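Local coordinates for protein heavy metal cation tricomponent efflux pump ZneA(CzcA-like) (Cupriavidus metallidurans, PDB 4K0J) that probably exports zinc ions across the inner membrane in exchange for protons, as the RND-family transporter of a three-component heavy-metal efflux system, at residues L506-G519 with K947-R959. Residues are numbered along the deposited sequence; the frame is centred on the assembly and turned at random.
Sequences LAPRYESVLNRLVG and KEAVVRGAGERMR
Y510 makes the single hydrogen bond across this contact, its OH donating to the carbonyl O of A954 at 3.2 Å. With CG anti to the backbone N (chi1 -177°), the ring leans from helix 503-516 onto the turn at 954-957, long enough to reach a backbone acceptor there. The hydroxyl approaches from above the carbonyl plane, while R957 N, closing the type I turn, reaches the same oxygen from the opposite face, so A954 O is gripped twice. Y510 CE2 also rests 3.4 Å from G955 CA; glycine suits this position because a CB there would run into V951 O.

M958 makes a Met-aromatic contact, its SD lying obliquely 4.5 Å from the centroid of the Y510 ring. The flexible thioether bends at chi3 (56°), bringing CE to A507, whose small methyl leaves it room.

Further along, apolar branches pack: L514 CD1 meets V951 CG1 at 3.7 Å and also lies over one face of the Y510 ring, near its rim. At the two ends the long cationic chains of K947 and R959 cross V518 and L506 at about a right angle, K947 NZ beside V518 CG1 and R959 NH1 3.4 Å from L506 CB.

V950 and L517 also touch helix 1007-1015, and A954 touches helix 911-939. The arrangement is plain structural packing at one end of the RND transmembrane bundle: helix 503-516, which precedes helix 521-536, packs across the short helix 949-952, the turn at 954-957 and the start of helix 958-970.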
loop_
_atom_site.group_PDB
_atom_site.type_symbol
_atom_site.label_atom_id
_atom_site.label_comp_id
_atom_site.label_asym_id
_atom_site.label_seq_id
_atom_site.Cartn_x
_atom_site.Cartn_y
_atom_site.Cartn_z
ATOM N N LEU C 506 27.911 38.622 47.299
ATOM C CA LEU C 506 28.306 37.740 46.208
ATOM C C LEU C 506 29.130 38.497 45.172
ATOM O O LEU C 506 29.919 37.902 44.439
ATOM C CB LEU C 506 27.078 37.108 45.548
ATOM C CG LEU C 506 26.247 36.155 46.409
ATOM C CD1 LEU C 506 25.045 35.640 45.635
ATOM C CD2 LEU C 506 27.101 35.000 46.906
ATOM N N ALA C 507 28.946 39.812 45.118
ATOM C CA ALA C 507 29.659 40.636 44.143
ATOM C C ALA C 507 31.192 40.688 44.312
ATOM O O ALA C 507 31.916 40.285 43.401
ATOM C CB ALA C 507 29.056 42.047 44.071
ATOM N N PRO C 508 31.697 41.168 45.471
ATOM C CA PRO C 508 33.151 41.339 45.558
ATOM C C PRO C 508 33.890 40.059 45.944
ATOM O O PRO C 508 35.112 39.999 45.796
ATOM C CB PRO C 508 33.310 42.396 46.654
ATOM C CG PRO C 508 32.053 42.309 47.483
ATOM C CD PRO C 508 31.059 41.423 46.774
ATOM N N ARG C 509 33.161 39.063 46.440
ATOM C CA ARG C 509 33.723 37.744 46.697
ATOM C C ARG C 509 34.220 37.187 45.372
ATOM O O ARG C 509 35.262 36.533 45.303
ATOM C CB ARG C 509 32.658 36.829 47.309
ATOM C CG ARG C 509 32.982 35.334 47.302
ATOM C CD ARG C 509 34.274 35.017 48.047
ATOM N NE ARG C 509 34.348 33.613 48.455
ATOM C CZ ARG C 509 34.645 32.604 47.640
ATOM N NH1 ARG C 509 34.886 32.829 46.357
ATOM N NH2 ARG C 509 34.693 31.365 48.110
ATOM N N TYR C 510 33.465 37.476 44.318
ATOM C CA TYR C 510 33.818 37.068 42.967
ATOM C C TYR C 510 35.061 37.814 42.490
ATOM O O TYR C 510 35.906 37.249 41.798
ATOM C CB TYR C 510 32.635 37.325 42.027
ATOM C CG TYR C 510 32.848 36.888 40.594
ATOM C CD1 TYR C 510 33.477 35.687 40.296
ATOM C CD2 TYR C 510 32.392 37.667 39.540
ATOM C CE1 TYR C 510 33.664 35.284 38.983
ATOM C CE2 TYR C 510 32.571 37.272 38.229
ATOM C CZ TYR C 510 33.207 36.083 37.955
ATOM O OH TYR C 510 33.386 35.692 36.645
ATOM N N GLU C 511 35.170 39.082 42.877
ATOM C CA GLU C 511 36.304 39.915 42.487
ATOM C C GLU C 511 37.602 39.425 43.122
ATOM O O GLU C 511 38.678 39.548 42.535
ATOM C CB GLU C 511 36.052 41.369 42.883
ATOM C CG GLU C 511 34.762 41.947 42.329
ATOM C CD GLU C 511 34.524 43.379 42.775
ATOM O OE1 GLU C 511 35.493 44.039 43.213
ATOM O OE2 GLU C 511 33.367 43.841 42.688
ATOM N N SER C 512 37.490 38.871 44.325
ATOM C CA SER C 512 38.646 38.376 45.064
ATOM C C SER C 512 39.282 37.160 44.394
ATOM O O SER C 512 40.485 37.148 44.131
ATOM C CB SER C 512 38.251 38.034 46.504
ATOM O OG SER C 512 39.351 37.511 47.228
ATOM N N VAL C 513 38.474 36.140 44.123
ATOM C CA VAL C 513 38.971 34.918 43.497
ATOM C C VAL C 513 39.442 35.156 42.064
ATOM O O VAL C 513 40.312 34.446 41.564
ATOM C CB VAL C 513 37.917 33.799 43.515
ATOM C CG1 VAL C 513 37.828 33.182 44.898
ATOM C CG2 VAL C 513 36.569 34.335 43.074
ATOM N N LEU C 514 38.861 36.155 41.407
ATOM C CA LEU C 514 39.320 36.551 40.081
ATOM C C LEU C 514 40.710 37.174 40.176
ATOM O O LEU C 514 41.511 37.072 39.248
ATOM C CB LEU C 514 38.339 37.525 39.425
ATOM C CG LEU C 514 37.074 36.916 38.813
ATOM C CD1 LEU C 514 36.156 38.004 38.280
ATOM C CD2 LEU C 514 37.428 35.931 37.712
ATOM N N ASN C 515 40.989 37.819 41.306
ATOM C CA ASN C 515 42.313 38.373 41.560
ATOM C C ASN C 515 43.295 37.266 41.932
ATOM O O ASN C 515 44.510 37.443 41.847
ATOM C CB ASN C 515 42.255 39.429 42.665
ATOM C CG ASN C 515 43.567 40.171 42.832
ATOM O OD1 ASN C 515 44.366 40.260 41.901
ATOM N ND2 ASN C 515 43.795 40.707 44.026
ATOM N N ARG C 516 42.757 36.123 42.343
ATOM C CA ARG C 516 43.574 34.945 42.610
ATOM C C ARG C 516 44.014 34.309 41.297
ATOM O O ARG C 516 44.974 33.540 41.259
ATOM C CB ARG C 516 42.796 33.926 43.445
ATOM C CG ARG C 516 42.557 34.336 44.890
ATOM C CD ARG C 516 43.809 34.157 45.733
ATOM N NE ARG C 516 43.519 34.217 47.164
ATOM C CZ ARG C 516 44.415 33.991 48.118
ATOM N NH1 ARG C 516 45.667 33.689 47.798
ATOM N NH2 ARG C 516 44.060 34.067 49.394
ATOM N N LEU C 517 43.303 34.636 40.221
ATOM C CA LEU C 517 43.626 34.113 38.897
ATOM C C LEU C 517 44.813 34.843 38.274
ATOM O O LEU C 517 45.362 34.396 37.265
ATOM C CB LEU C 517 42.414 34.203 37.968
ATOM C CG LEU C 517 41.180 33.397 38.372
ATOM C CD1 LEU C 517 40.107 33.510 37.303
ATOM C CD2 LEU C 517 41.543 31.942 38.623
ATOM N N VAL C 518 45.199 35.967 38.871
ATOM C CA VAL C 518 46.370 36.710 38.418
ATOM C C VAL C 518 47.620 35.865 38.647
ATOM O O VAL C 518 48.234 35.914 39.714
ATOM C CB VAL C 518 46.511 38.066 39.147
ATOM C CG1 VAL C 518 47.706 38.841 38.610
ATOM C CG2 VAL C 518 45.239 38.885 38.996
ATOM N N GLY C 519 47.985 35.082 37.637
ATOM C CA GLY C 519 49.076 34.134 37.761
ATOM C C GLY C 519 48.535 32.742 38.021
ATOM O O GLY C 519 47.458 32.393 37.536
ATOM N N LYS C 947 44.772 41.377 31.932
ATOM C CA LYS C 947 44.317 40.702 33.143
ATOM C C LYS C 947 43.168 41.457 33.795
ATOM O O LYS C 947 42.366 40.872 34.524
ATOM C CB LYS C 947 45.461 40.544 34.143
ATOM C CG LYS C 947 46.459 39.456 33.792
ATOM C CD LYS C 947 47.428 39.235 34.945
ATOM C CE LYS C 947 48.507 38.224 34.593
ATOM N NZ LYS C 947 49.407 37.958 35.751
ATOM N N GLU C 948 43.099 42.758 33.539
ATOM C CA GLU C 948 42.010 43.579 34.048
ATOM C C GLU C 948 40.688 43.143 33.431
ATOM O O GLU C 948 39.648 43.176 34.087
ATOM C CB GLU C 948 42.262 45.058 33.752
ATOM C CG GLU C 948 43.458 45.648 34.481
ATOM C CD GLU C 948 43.673 47.112 34.149
ATOM O OE1 GLU C 948 42.990 47.624 33.238
ATOM O OE2 GLU C 948 44.525 47.752 34.803
ATOM N N ALA C 949 40.738 42.727 32.169
ATOM C CA ALA C 949 39.548 42.272 31.457
ATOM C C ALA C 949 38.987 40.992 32.070
ATOM O O ALA C 949 37.789 40.730 31.985
ATOM C CB ALA C 949 39.857 42.063 29.984
ATOM N N VAL C 950 39.861 40.207 32.694
ATOM C CA VAL C 950 39.466 38.958 33.341
ATOM C C VAL C 950 38.492 39.223 34.495
ATOM O O VAL C 950 37.712 38.351 34.880
ATOM C CB VAL C 950 40.705 38.176 33.841
ATOM C CG1 VAL C 950 40.316 36.796 34.342
ATOM C CG2 VAL C 950 41.732 38.053 32.729
ATOM N N VAL C 951 38.532 40.438 35.033
ATOM C CA VAL C 951 37.607 40.843 36.085
ATOM C C VAL C 951 36.624 41.888 35.550
ATOM O O VAL C 951 35.627 42.209 36.197
ATOM C CB VAL C 951 38.359 41.400 37.312
ATOM C CG1 VAL C 951 37.462 41.407 38.542
ATOM C CG2 VAL C 951 39.605 40.574 37.580
ATOM N N ARG C 952 36.909 42.409 34.360
ATOM C CA ARG C 952 36.045 43.403 33.726
ATOM C C ARG C 952 35.042 42.766 32.764
ATOM O O ARG C 952 33.831 42.857 32.967
ATOM C CB ARG C 952 36.878 44.462 32.994
ATOM C CG ARG C 952 37.524 45.492 33.913
ATOM C CD ARG C 952 38.550 46.349 33.176
ATOM N NE ARG C 952 37.952 47.165 32.122
ATOM C CZ ARG C 952 38.625 48.043 31.382
ATOM N NH1 ARG C 952 39.924 48.223 31.580
ATOM N NH2 ARG C 952 37.998 48.741 30.445
ATOM N N GLY C 953 35.552 42.123 31.718
ATOM C CA GLY C 953 34.701 41.491 30.726
ATOM C C GLY C 953 34.097 40.181 31.194
ATOM O O GLY C 953 33.165 39.660 30.578
ATOM N N ALA C 954 34.632 39.652 32.290
ATOM C CA ALA C 954 34.164 38.391 32.851
ATOM C C ALA C 954 33.461 38.619 34.184
ATOM O O ALA C 954 32.507 37.918 34.522
ATOM C CB ALA C 954 35.330 37.434 33.030
ATOM N N GLY C 955 33.943 39.608 34.933
ATOM C CA GLY C 955 33.411 39.912 36.249
ATOM C C GLY C 955 31.997 40.454 36.223
ATOM O O GLY C 955 31.272 40.371 37.215
ATOM N N GLU C 956 31.602 41.014 35.085
ATOM C CA GLU C 956 30.263 41.568 34.934
ATOM C C GLU C 956 29.319 40.574 34.268
ATOM O O GLU C 956 28.134 40.855 34.092
ATOM C CB GLU C 956 30.306 42.876 34.142
ATOM C CG GLU C 956 30.985 44.019 34.879
ATOM C CD GLU C 956 30.999 45.299 34.072
ATOM O OE1 GLU C 956 30.761 45.231 32.847
ATOM O OE2 GLU C 956 31.245 46.375 34.660
ATOM N N ARG C 957 29.854 39.414 33.895
ATOM C CA ARG C 957 29.035 38.347 33.334
ATOM C C ARG C 957 28.618 37.391 34.435
ATOM O O ARG C 957 28.044 36.339 34.172
ATOM C CB ARG C 957 29.785 37.598 32.233
ATOM C CG ARG C 957 30.223 38.490 31.095
ATOM C CD ARG C 957 29.102 39.434 30.693
ATOM N NE ARG C 957 29.610 40.728 30.250
ATOM C CZ ARG C 957 28.839 41.759 29.916
ATOM N NH1 ARG C 957 27.518 41.645 29.970
ATOM N NH2 ARG C 957 29.387 42.902 29.527
ATOM N N MET C 958 28.917 37.771 35.674
ATOM C CA MET C 958 28.532 36.989 36.842
ATOM C C MET C 958 27.026 36.740 36.864
ATOM O O MET C 958 26.575 35.593 36.886
ATOM C CB MET C 958 28.980 37.706 38.120
ATOM C CG MET C 958 28.454 37.096 39.412
ATOM S SD MET C 958 29.111 37.906 40.890
ATOM C CE MET C 958 28.654 39.615 40.597
ATOM N N ARG C 959 26.252 37.821 36.830
ATOM C CA ARG C 959 24.793 37.728 36.909
ATOM C C ARG C 959 24.082 36.977 35.769
ATOM O O ARG C 959 23.213 36.151 36.047
ATOM C CB ARG C 959 24.165 39.105 37.146
ATOM C CG ARG C 959 24.376 39.620 38.559
ATOM C CD ARG C 959 23.939 38.582 39.583
ATOM N NE ARG C 959 24.550 38.804 40.890
ATOM C CZ ARG C 959 24.471 37.951 41.907
ATOM N NH1 ARG C 959 25.061 38.230 43.061
ATOM N NH2 ARG C 959 23.807 36.811 41.770
#